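PDB 4BG7: putative transcriptional coactivator P15 from Enterobacteria phage t5, which probably binds DNA as a phage homolog of the eukaryotic transcription coactivator PC4, and is implicated in recombination-dependent DNA replication. Local coordinates for residues E3-Y9 with K58-P64; G11-S17 with R29-F35. All coordinates share one frame; numbering follows the deposited sequence.

Contact 1 of 2, residues E3-Y9 with K58-P64; sequences EQVNQNY and KSGFSFP
N6 meets S62 in a single antiparallel bridge, an instance of how an irregular N-terminal segment can pair with the outermost strand of a PC4-like sheet. Strand 54-64 forms one margin of the four-stranded antiparallel sheet within the chain; its other side bonds strand 38-48, and residues 3-9 run along the remaining edge. The bridge is a hydrogen-bonded pair: N6 N gives to S62 O (2.9 Å) and S62 N returns the bond to N6 O at 3.0 Å. The same two residues are joined a third time through their side chains. N6 ND2 reaches S62 OG over 2.9 Å, nearly straight at 165°, with the hydroxyl lying in the amide plane. That hydroxyl stands between the backbone N and carbonyl carbon of S62 (chi1 65°), which turns it to N6 and to a water that also donates to N8 O. On the far side of the amide, N6 OD1 accepts from Q4 NE2, so both ends are engaged and the rotation of the group is fixed. By contrast, Q4 N and Q4 O are buried without a partner.

Beyond the bridge the pairing loosens. Q7 O and G60 O, both acceptors, approach to 3.0 Å, and a water that donates to Q7 O and accepts from G60 N links the two segments there. Direct bonding resumes where Y9 N gives to K58 O. At the other end E3 OE1 rests 3.5 Å from P64 CG, its hydrogen bond going to W21 of the second subunit, while V5 CG2 packs on F63 CB. The Y9 ring turns its edge to G60, whose CA lies in the ring plane 3.9 Å from Y9 CD1.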
loop_
_atom_site.group_PDB
_atom_site.type_symbol
_atom_site.label_atom_id
_atom_site.label_comp_id
_atom_site.label_asym_id
_atom_site.label_seq_id
_atom_site.Cartn_x
_atom_site.Cartn_y
_atom_site.Cartn_z
ATOM N N GLU A 3 -2.716 -8.244 -15.497
ATOM C CA GLU A 3 -2.716 -6.795 -15.003
ATOM C C GLU A 3 -4.114 -6.364 -14.539
ATOM O O GLU A 3 -4.951 -5.953 -15.365
ATOM C CB GLU A 3 -2.269 -5.788 -16.104
ATOM C CG GLU A 3 -0.788 -5.591 -16.392
ATOM C CD GLU A 3 -0.041 -4.764 -15.327
ATOM O OE1 GLU A 3 -0.599 -3.830 -14.700
ATOM O OE2 GLU A 3 1.132 -5.080 -15.119
ATOM N N GLN A 4 -4.371 -6.434 -13.233
ATOM C CA GLN A 4 -5.738 -6.270 -12.692
ATOM C C GLN A 4 -5.747 -5.992 -11.173
ATOM O O GLN A 4 -4.776 -6.315 -10.539
ATOM C CB GLN A 4 -6.497 -7.571 -12.932
ATOM C CG GLN A 4 -6.173 -8.632 -11.906
ATOM C CD GLN A 4 -6.440 -10.043 -12.355
ATOM O OE1 GLN A 4 -6.036 -10.445 -13.445
ATOM N NE2 GLN A 4 -7.084 -10.825 -11.488
ATOM N N VAL A 5 -6.852 -5.473 -10.618
ATOM C CA VAL A 5 -7.047 -5.351 -9.149
ATOM C C VAL A 5 -7.931 -6.505 -8.610
ATOM O O VAL A 5 -8.920 -6.926 -9.241
ATOM C CB VAL A 5 -7.634 -3.972 -8.722
ATOM C CG1 VAL A 5 -8.083 -3.958 -7.237
ATOM C CG2 VAL A 5 -6.631 -2.843 -8.988
ATOM N N ASN A 6 -7.516 -7.063 -7.480
ATOM C CA ASN A 6 -8.271 -8.123 -6.830
ATOM C C ASN A 6 -8.944 -7.597 -5.597
ATOM O O ASN A 6 -8.298 -6.873 -4.821
ATOM C CB ASN A 6 -7.356 -9.288 -6.484
ATOM C CG ASN A 6 -6.505 -9.699 -7.636
ATOM O OD1 ASN A 6 -7.009 -10.201 -8.599
ATOM N ND2 ASN A 6 -5.200 -9.433 -7.557
ATOM N N GLN A 7 -10.232 -7.991 -5.416
ATOM C CA GLN A 7 -11.096 -7.448 -4.348
ATOM C C GLN A 7 -11.161 -8.395 -3.166
ATOM O O GLN A 7 -11.813 -8.114 -2.143
ATOM C CB GLN A 7 -12.458 -6.988 -4.913
ATOM C CG GLN A 7 -12.295 -5.816 -5.907
ATOM C CD GLN A 7 -13.623 -5.413 -6.592
ATOM O OE1 GLN A 7 -13.818 -5.625 -7.783
ATOM N NE2 GLN A 7 -14.539 -4.884 -5.820
ATOM N N ASN A 8 -10.400 -9.491 -3.297
ATOM C CA ASN A 8 -10.184 -10.474 -2.265
ATOM C C ASN A 8 -8.946 -11.339 -2.630
ATOM O O ASN A 8 -8.292 -11.147 -3.680
ATOM C CB ASN A 8 -11.425 -11.311 -2.035
ATOM C CG ASN A 8 -11.766 -12.189 -3.221
ATOM O OD1 ASN A 8 -10.938 -12.951 -3.661
ATOM N ND2 ASN A 8 -13.018 -12.137 -3.684
ATOM N N TYR A 9 -8.590 -12.217 -1.696
ATOM C CA TYR A 9 -7.460 -13.086 -1.882
ATOM C C TYR A 9 -7.785 -14.541 -2.225
ATOM O O TYR A 9 -6.917 -15.411 -2.098
ATOM C CB TYR A 9 -6.584 -13.039 -0.644
ATOM C CG TYR A 9 -5.605 -11.859 -0.654
ATOM C CD1 TYR A 9 -5.956 -10.567 -0.143
ATOM C CD2 TYR A 9 -4.318 -12.039 -1.107
ATOM C CE1 TYR A 9 -5.042 -9.517 -0.158
ATOM C CE2 TYR A 9 -3.399 -10.980 -1.093
ATOM C CZ TYR A 9 -3.771 -9.719 -0.610
ATOM O OH TYR A 9 -2.735 -8.754 -0.678
ATOM N N LYS A 58 -9.101 -14.712 3.666
ATOM C CA LYS A 58 -9.097 -14.384 2.226
ATOM C C LYS A 58 -9.512 -12.932 1.950
ATOM O O LYS A 58 -9.812 -12.557 0.808
ATOM C CB LYS A 58 -10.105 -15.345 1.515
ATOM C CG LYS A 58 -9.611 -16.782 1.532
ATOM C CD LYS A 58 -10.469 -17.768 0.698
ATOM C CE LYS A 58 -11.736 -18.225 1.451
ATOM N NZ LYS A 58 -11.584 -19.397 2.388
ATOM N N SER A 59 -9.641 -12.124 2.990
ATOM C CA SER A 59 -10.116 -10.735 2.822
ATOM C C SER A 59 -8.948 -9.781 2.637
ATOM O O SER A 59 -7.844 -9.941 3.277
ATOM C CB SER A 59 -10.979 -10.309 4.025
ATOM O OG SER A 59 -12.128 -11.146 3.971
ATOM N N GLY A 60 -9.150 -8.856 1.723
ATOM C CA GLY A 60 -8.161 -7.793 1.432
ATOM C C GLY A 60 -8.276 -7.368 -0.016
ATOM O O GLY A 60 -9.257 -7.688 -0.706
ATOM N N PHE A 61 -7.243 -6.699 -0.513
ATOM C CA PHE A 61 -7.250 -6.243 -1.913
ATOM C C PHE A 61 -5.798 -6.209 -2.411
ATOM O O PHE A 61 -4.898 -6.108 -1.654
ATOM C CB PHE A 61 -7.904 -4.836 -2.051
ATOM C CG PHE A 61 -7.024 -3.745 -1.632
ATOM C CD1 PHE A 61 -6.807 -3.507 -0.288
ATOM C CD2 PHE A 61 -6.260 -3.059 -2.556
ATOM C CE1 PHE A 61 -5.913 -2.540 0.116
ATOM C CE2 PHE A 61 -5.373 -2.094 -2.165
ATOM C CZ PHE A 61 -5.191 -1.837 -0.837
ATOM N N SER A 62 -5.584 -6.288 -3.704
ATOM C CA SER A 62 -4.270 -6.258 -4.209
ATOM C C SER A 62 -4.261 -5.706 -5.609
ATOM O O SER A 62 -5.335 -5.559 -6.273
ATOM C CB SER A 62 -3.666 -7.658 -4.119
ATOM O OG SER A 62 -4.315 -8.603 -4.943
ATOM N N PHE A 63 -3.070 -5.348 -6.056
ATOM C CA PHE A 63 -2.927 -4.892 -7.416
ATOM C C PHE A 63 -1.549 -5.299 -7.937
ATOM O O PHE A 63 -0.722 -5.776 -7.186
ATOM C CB PHE A 63 -3.238 -3.389 -7.531
ATOM C CG PHE A 63 -2.229 -2.502 -6.888
ATOM C CD1 PHE A 63 -2.214 -2.352 -5.522
ATOM C CD2 PHE A 63 -1.352 -1.756 -7.642
ATOM C CE1 PHE A 63 -1.322 -1.507 -4.866
ATOM C CE2 PHE A 63 -0.445 -0.905 -7.015
ATOM C CZ PHE A 63 -0.418 -0.801 -5.613
ATOM N N PRO A 64 -1.277 -5.117 -9.231
ATOM C CA PRO A 64 -0.038 -5.749 -9.675
ATOM C C PRO A 64 1.276 -5.279 -9.040
ATOM O O PRO A 64 1.476 -4.110 -8.695
ATOM C CB PRO A 64 -0.004 -5.475 -11.196
ATOM C CG PRO A 64 -1.371 -5.088 -11.558
ATOM C CD PRO A 64 -2.076 -4.601 -10.331
HETATM O O HOH W 1 -11.920 -8.849 0.554
HETATM O O HOH W 2 -5.854 -9.831 -3.429
#

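Contact 2 of 2, residues G11-S17 with R29-F35; sequences GHVDDQS and RLTVSEF
D15 and Q16 both face V32, a classic beta bulge in the antiparallel hairpin of strands 13-23 and 26-35. V32 O takes two backbone donors, D15 N at 2.7 Å and Q16 N at 3.1 Å, while V32 N gives to Q16 O. The extra residue falls where the first strand turns a corner, and V13 and E34 continue the pairing beyond it with two reciprocal bonds.

Next to that pair, H12 is gripped from two directions. Its ND1 shares a 2.7 Å hydrogen bond with S33 OG, in which either atom could be the donor; the hydroxyl lies at the edge of the imidazole. Over one face sits F35 CB, 3.5 Å from the ring centroid and only 9° off the normal, a CH-pi contact. The F35 ring runs on nearly parallel to the imidazole, at 3°, but slid so far that the two barely overlap. F35 CG lies opposite the backbone N (chi1 172°), which carries the ring on past the imidazole and sets its edge against G11 O.

On the face bearing D14, S17 and T31, one water donates to D14 OD2 and T31 OG1 and bonds S17 OG, at 2.6 Å. The other carboxylate oxygen, D14 OD1, touches T31 CG2 and forms a salt bridge with R44. Q16 and V32 lie side by side on the other face, where Q16 NE2 bonds I80 O of the second subunit. Also near the bulge, D15 OD2 and E34 OE1 come within 4.2 Å, an approach of like charges that may slightly raise the proton affinity of one carboxylate, though both residues are exposed and solvent would screen it.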
loop_
_atom_site.group_PDB
_atom_site.type_symbol
_atom_site.label_atom_id
_atom_site.label_comp_id
_atom_site.label_asym_id
_atom_site.label_seq_id
_atom_site.Cartn_x
_atom_site.Cartn_y
_atom_site.Cartn_z
ATOM N N GLY A 11 -7.800 -17.744 -4.154
ATOM C CA GLY A 11 -6.854 -18.298 -5.123
ATOM C C GLY A 11 -5.407 -17.778 -4.998
ATOM O O GLY A 11 -4.543 -18.194 -5.754
ATOM N N HIS A 12 -5.138 -16.876 -4.052
ATOM C CA HIS A 12 -3.796 -16.303 -3.906
ATOM C C HIS A 12 -3.037 -17.104 -2.923
ATOM O O HIS A 12 -3.579 -17.527 -1.894
ATOM C CB HIS A 12 -3.864 -14.856 -3.350
ATOM C CG HIS A 12 -4.302 -13.827 -4.345
ATOM N ND1 HIS A 12 -3.485 -12.824 -4.748
ATOM C CD2 HIS A 12 -5.517 -13.647 -5.022
ATOM C CE1 HIS A 12 -4.112 -12.077 -5.642
ATOM N NE2 HIS A 12 -5.371 -12.553 -5.800
ATOM N N VAL A 13 -1.744 -17.213 -3.161
ATOM C CA VAL A 13 -0.814 -17.769 -2.196
ATOM C C VAL A 13 0.240 -16.661 -1.863
ATOM O O VAL A 13 0.854 -16.132 -2.770
ATOM C CB VAL A 13 -0.112 -19.067 -2.769
ATOM C CG1 VAL A 13 1.086 -19.441 -1.936
ATOM C CG2 VAL A 13 -1.109 -20.249 -2.866
ATOM N N ASP A 14 0.466 -16.409 -0.590
ATOM C CA ASP A 14 1.452 -15.432 -0.143
ATOM C C ASP A 14 2.875 -15.916 -0.436
ATOM O O ASP A 14 3.261 -17.077 -0.173
ATOM C CB ASP A 14 1.390 -15.219 1.358
ATOM C CG ASP A 14 0.183 -14.469 1.808
ATOM O OD1 ASP A 14 -0.667 -14.068 0.987
ATOM O OD2 ASP A 14 0.117 -14.284 3.018
ATOM N N ASP A 15 3.668 -15.004 -0.939
ATOM C CA ASP A 15 5.119 -15.168 -1.047
ATOM C C ASP A 15 5.882 -14.297 -0.052
ATOM O O ASP A 15 6.949 -14.707 0.400
ATOM C CB ASP A 15 5.550 -14.828 -2.435
ATOM C CG ASP A 15 5.101 -15.835 -3.410
ATOM O OD1 ASP A 15 4.804 -17.025 -3.022
ATOM O OD2 ASP A 15 5.005 -15.434 -4.584
ATOM N N GLN A 16 5.334 -13.139 0.308
ATOM C CA GLN A 16 5.832 -12.353 1.509
ATOM C C GLN A 16 4.675 -11.757 2.247
ATOM O O GLN A 16 3.633 -11.475 1.633
ATOM C CB GLN A 16 6.760 -11.173 1.073
ATOM C CG GLN A 16 7.816 -11.552 0.085
ATOM C CD GLN A 16 8.805 -10.386 -0.167
ATOM O OE1 GLN A 16 9.211 -9.720 0.749
ATOM N NE2 GLN A 16 9.088 -10.117 -1.401
ATOM N N SER A 17 4.848 -11.510 3.559
ATOM C CA SER A 17 3.797 -10.941 4.392
ATOM C C SER A 17 4.452 -10.197 5.536
ATOM O O SER A 17 5.185 -10.854 6.295
ATOM C CB SER A 17 2.926 -12.057 4.946
ATOM O OG SER A 17 1.865 -11.548 5.721
ATOM N N ARG A 29 -1.670 -6.860 6.974
ATOM C CA ARG A 29 -0.344 -7.288 6.465
ATOM C C ARG A 29 -0.092 -6.923 5.022
ATOM O O ARG A 29 -0.883 -7.242 4.140
ATOM C CB ARG A 29 -0.081 -8.789 6.603
ATOM C CG ARG A 29 -0.144 -9.249 8.036
ATOM C CD ARG A 29 0.588 -10.542 8.222
ATOM N NE ARG A 29 0.176 -11.034 9.514
ATOM C CZ ARG A 29 0.678 -12.102 10.127
ATOM N NH1 ARG A 29 1.651 -12.810 9.554
ATOM N NH2 ARG A 29 0.170 -12.448 11.327
ATOM N N LEU A 30 1.004 -6.215 4.788
ATOM C CA LEU A 30 1.496 -5.924 3.450
ATOM C C LEU A 30 1.972 -7.206 2.838
ATOM O O LEU A 30 2.902 -7.881 3.361
ATOM C CB LEU A 30 2.681 -4.941 3.443
ATOM C CG LEU A 30 3.112 -4.406 2.069
ATOM C CD1 LEU A 30 1.942 -3.653 1.488
ATOM C CD2 LEU A 30 4.330 -3.473 2.313
ATOM N N THR A 31 1.385 -7.515 1.691
ATOM C CA THR A 31 1.478 -8.863 1.151
ATOM C C THR A 31 1.879 -8.869 -0.325
ATOM O O THR A 31 1.396 -8.056 -1.102
ATOM C CB THR A 31 0.134 -9.594 1.307
ATOM O OG1 THR A 31 -0.175 -9.633 2.683
ATOM C CG2 THR A 31 0.223 -11.007 0.679
ATOM N N VAL A 32 2.789 -9.778 -0.662
ATOM C CA VAL A 32 3.075 -10.090 -2.044
ATOM C C VAL A 32 2.508 -11.516 -2.179
ATOM O O VAL A 32 2.864 -12.443 -1.405
ATOM C CB VAL A 32 4.555 -10.117 -2.425
ATOM C CG1 VAL A 32 4.713 -10.563 -3.928
ATOM C CG2 VAL A 32 5.198 -8.748 -2.174
ATOM N N SER A 33 1.693 -11.690 -3.194
ATOM C CA SER A 33 1.012 -12.965 -3.450
ATOM C C SER A 33 1.072 -13.311 -4.929
ATOM O O SER A 33 1.247 -12.439 -5.776
ATOM C CB SER A 33 -0.434 -12.855 -2.986
ATOM O OG SER A 33 -1.199 -11.868 -3.666
ATOM N N GLU A 34 0.911 -14.601 -5.214
ATOM C CA GLU A 34 0.888 -15.086 -6.600
ATOM C C GLU A 34 -0.542 -15.589 -6.848
ATOM O O GLU A 34 -1.107 -16.284 -5.994
ATOM C CB GLU A 34 1.874 -16.194 -6.798
ATOM C CG GLU A 34 1.947 -16.550 -8.279
ATOM C CD GLU A 34 2.913 -17.683 -8.563
ATOM O OE1 GLU A 34 3.753 -18.018 -7.698
ATOM O OE2 GLU A 34 2.770 -18.244 -9.655
ATOM N N PHE A 35 -1.078 -15.238 -8.019
ATOM C CA PHE A 35 -2.430 -15.644 -8.469
ATOM C C PHE A 35 -2.388 -15.682 -10.034
ATOM O O PHE A 35 -2.019 -14.665 -10.644
ATOM C CB PHE A 35 -3.423 -14.566 -8.036
ATOM C CG PHE A 35 -4.825 -14.750 -8.581
ATOM C CD1 PHE A 35 -5.612 -15.813 -8.160
ATOM C CD2 PHE A 35 -5.334 -13.877 -9.500
ATOM C CE1 PHE A 35 -6.902 -15.995 -8.665
ATOM C CE2 PHE A 35 -6.611 -14.067 -10.021
ATOM C CZ PHE A 35 -7.385 -15.135 -9.592
HETATM O O HOH W 3 -0.297 -11.966 4.401
#

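Nesting of one contact within another is illustrated here: along the chain, contact 2 lies inside the loop closed by contact 1, and their centres are about 10 Å apart. H12 and Y9 join them directly, their rings meeting edge-to-face. H12 CE1 lies 3.4 Å from N6 ND2 and 3.5 Å from S62 OG, so the imidazole of contact 2 packs against the side-chain bond of contact 1. Y9 in turn packs on strand 26-35, with its OH 3.6 Å from T31 CB and its CE2 3.5 Å from S33 OG. Both contacts also reach the second subunit, contact 1 at its W21, K23, S59 and G60 among others, contact 2 at its A76, I80 and S84.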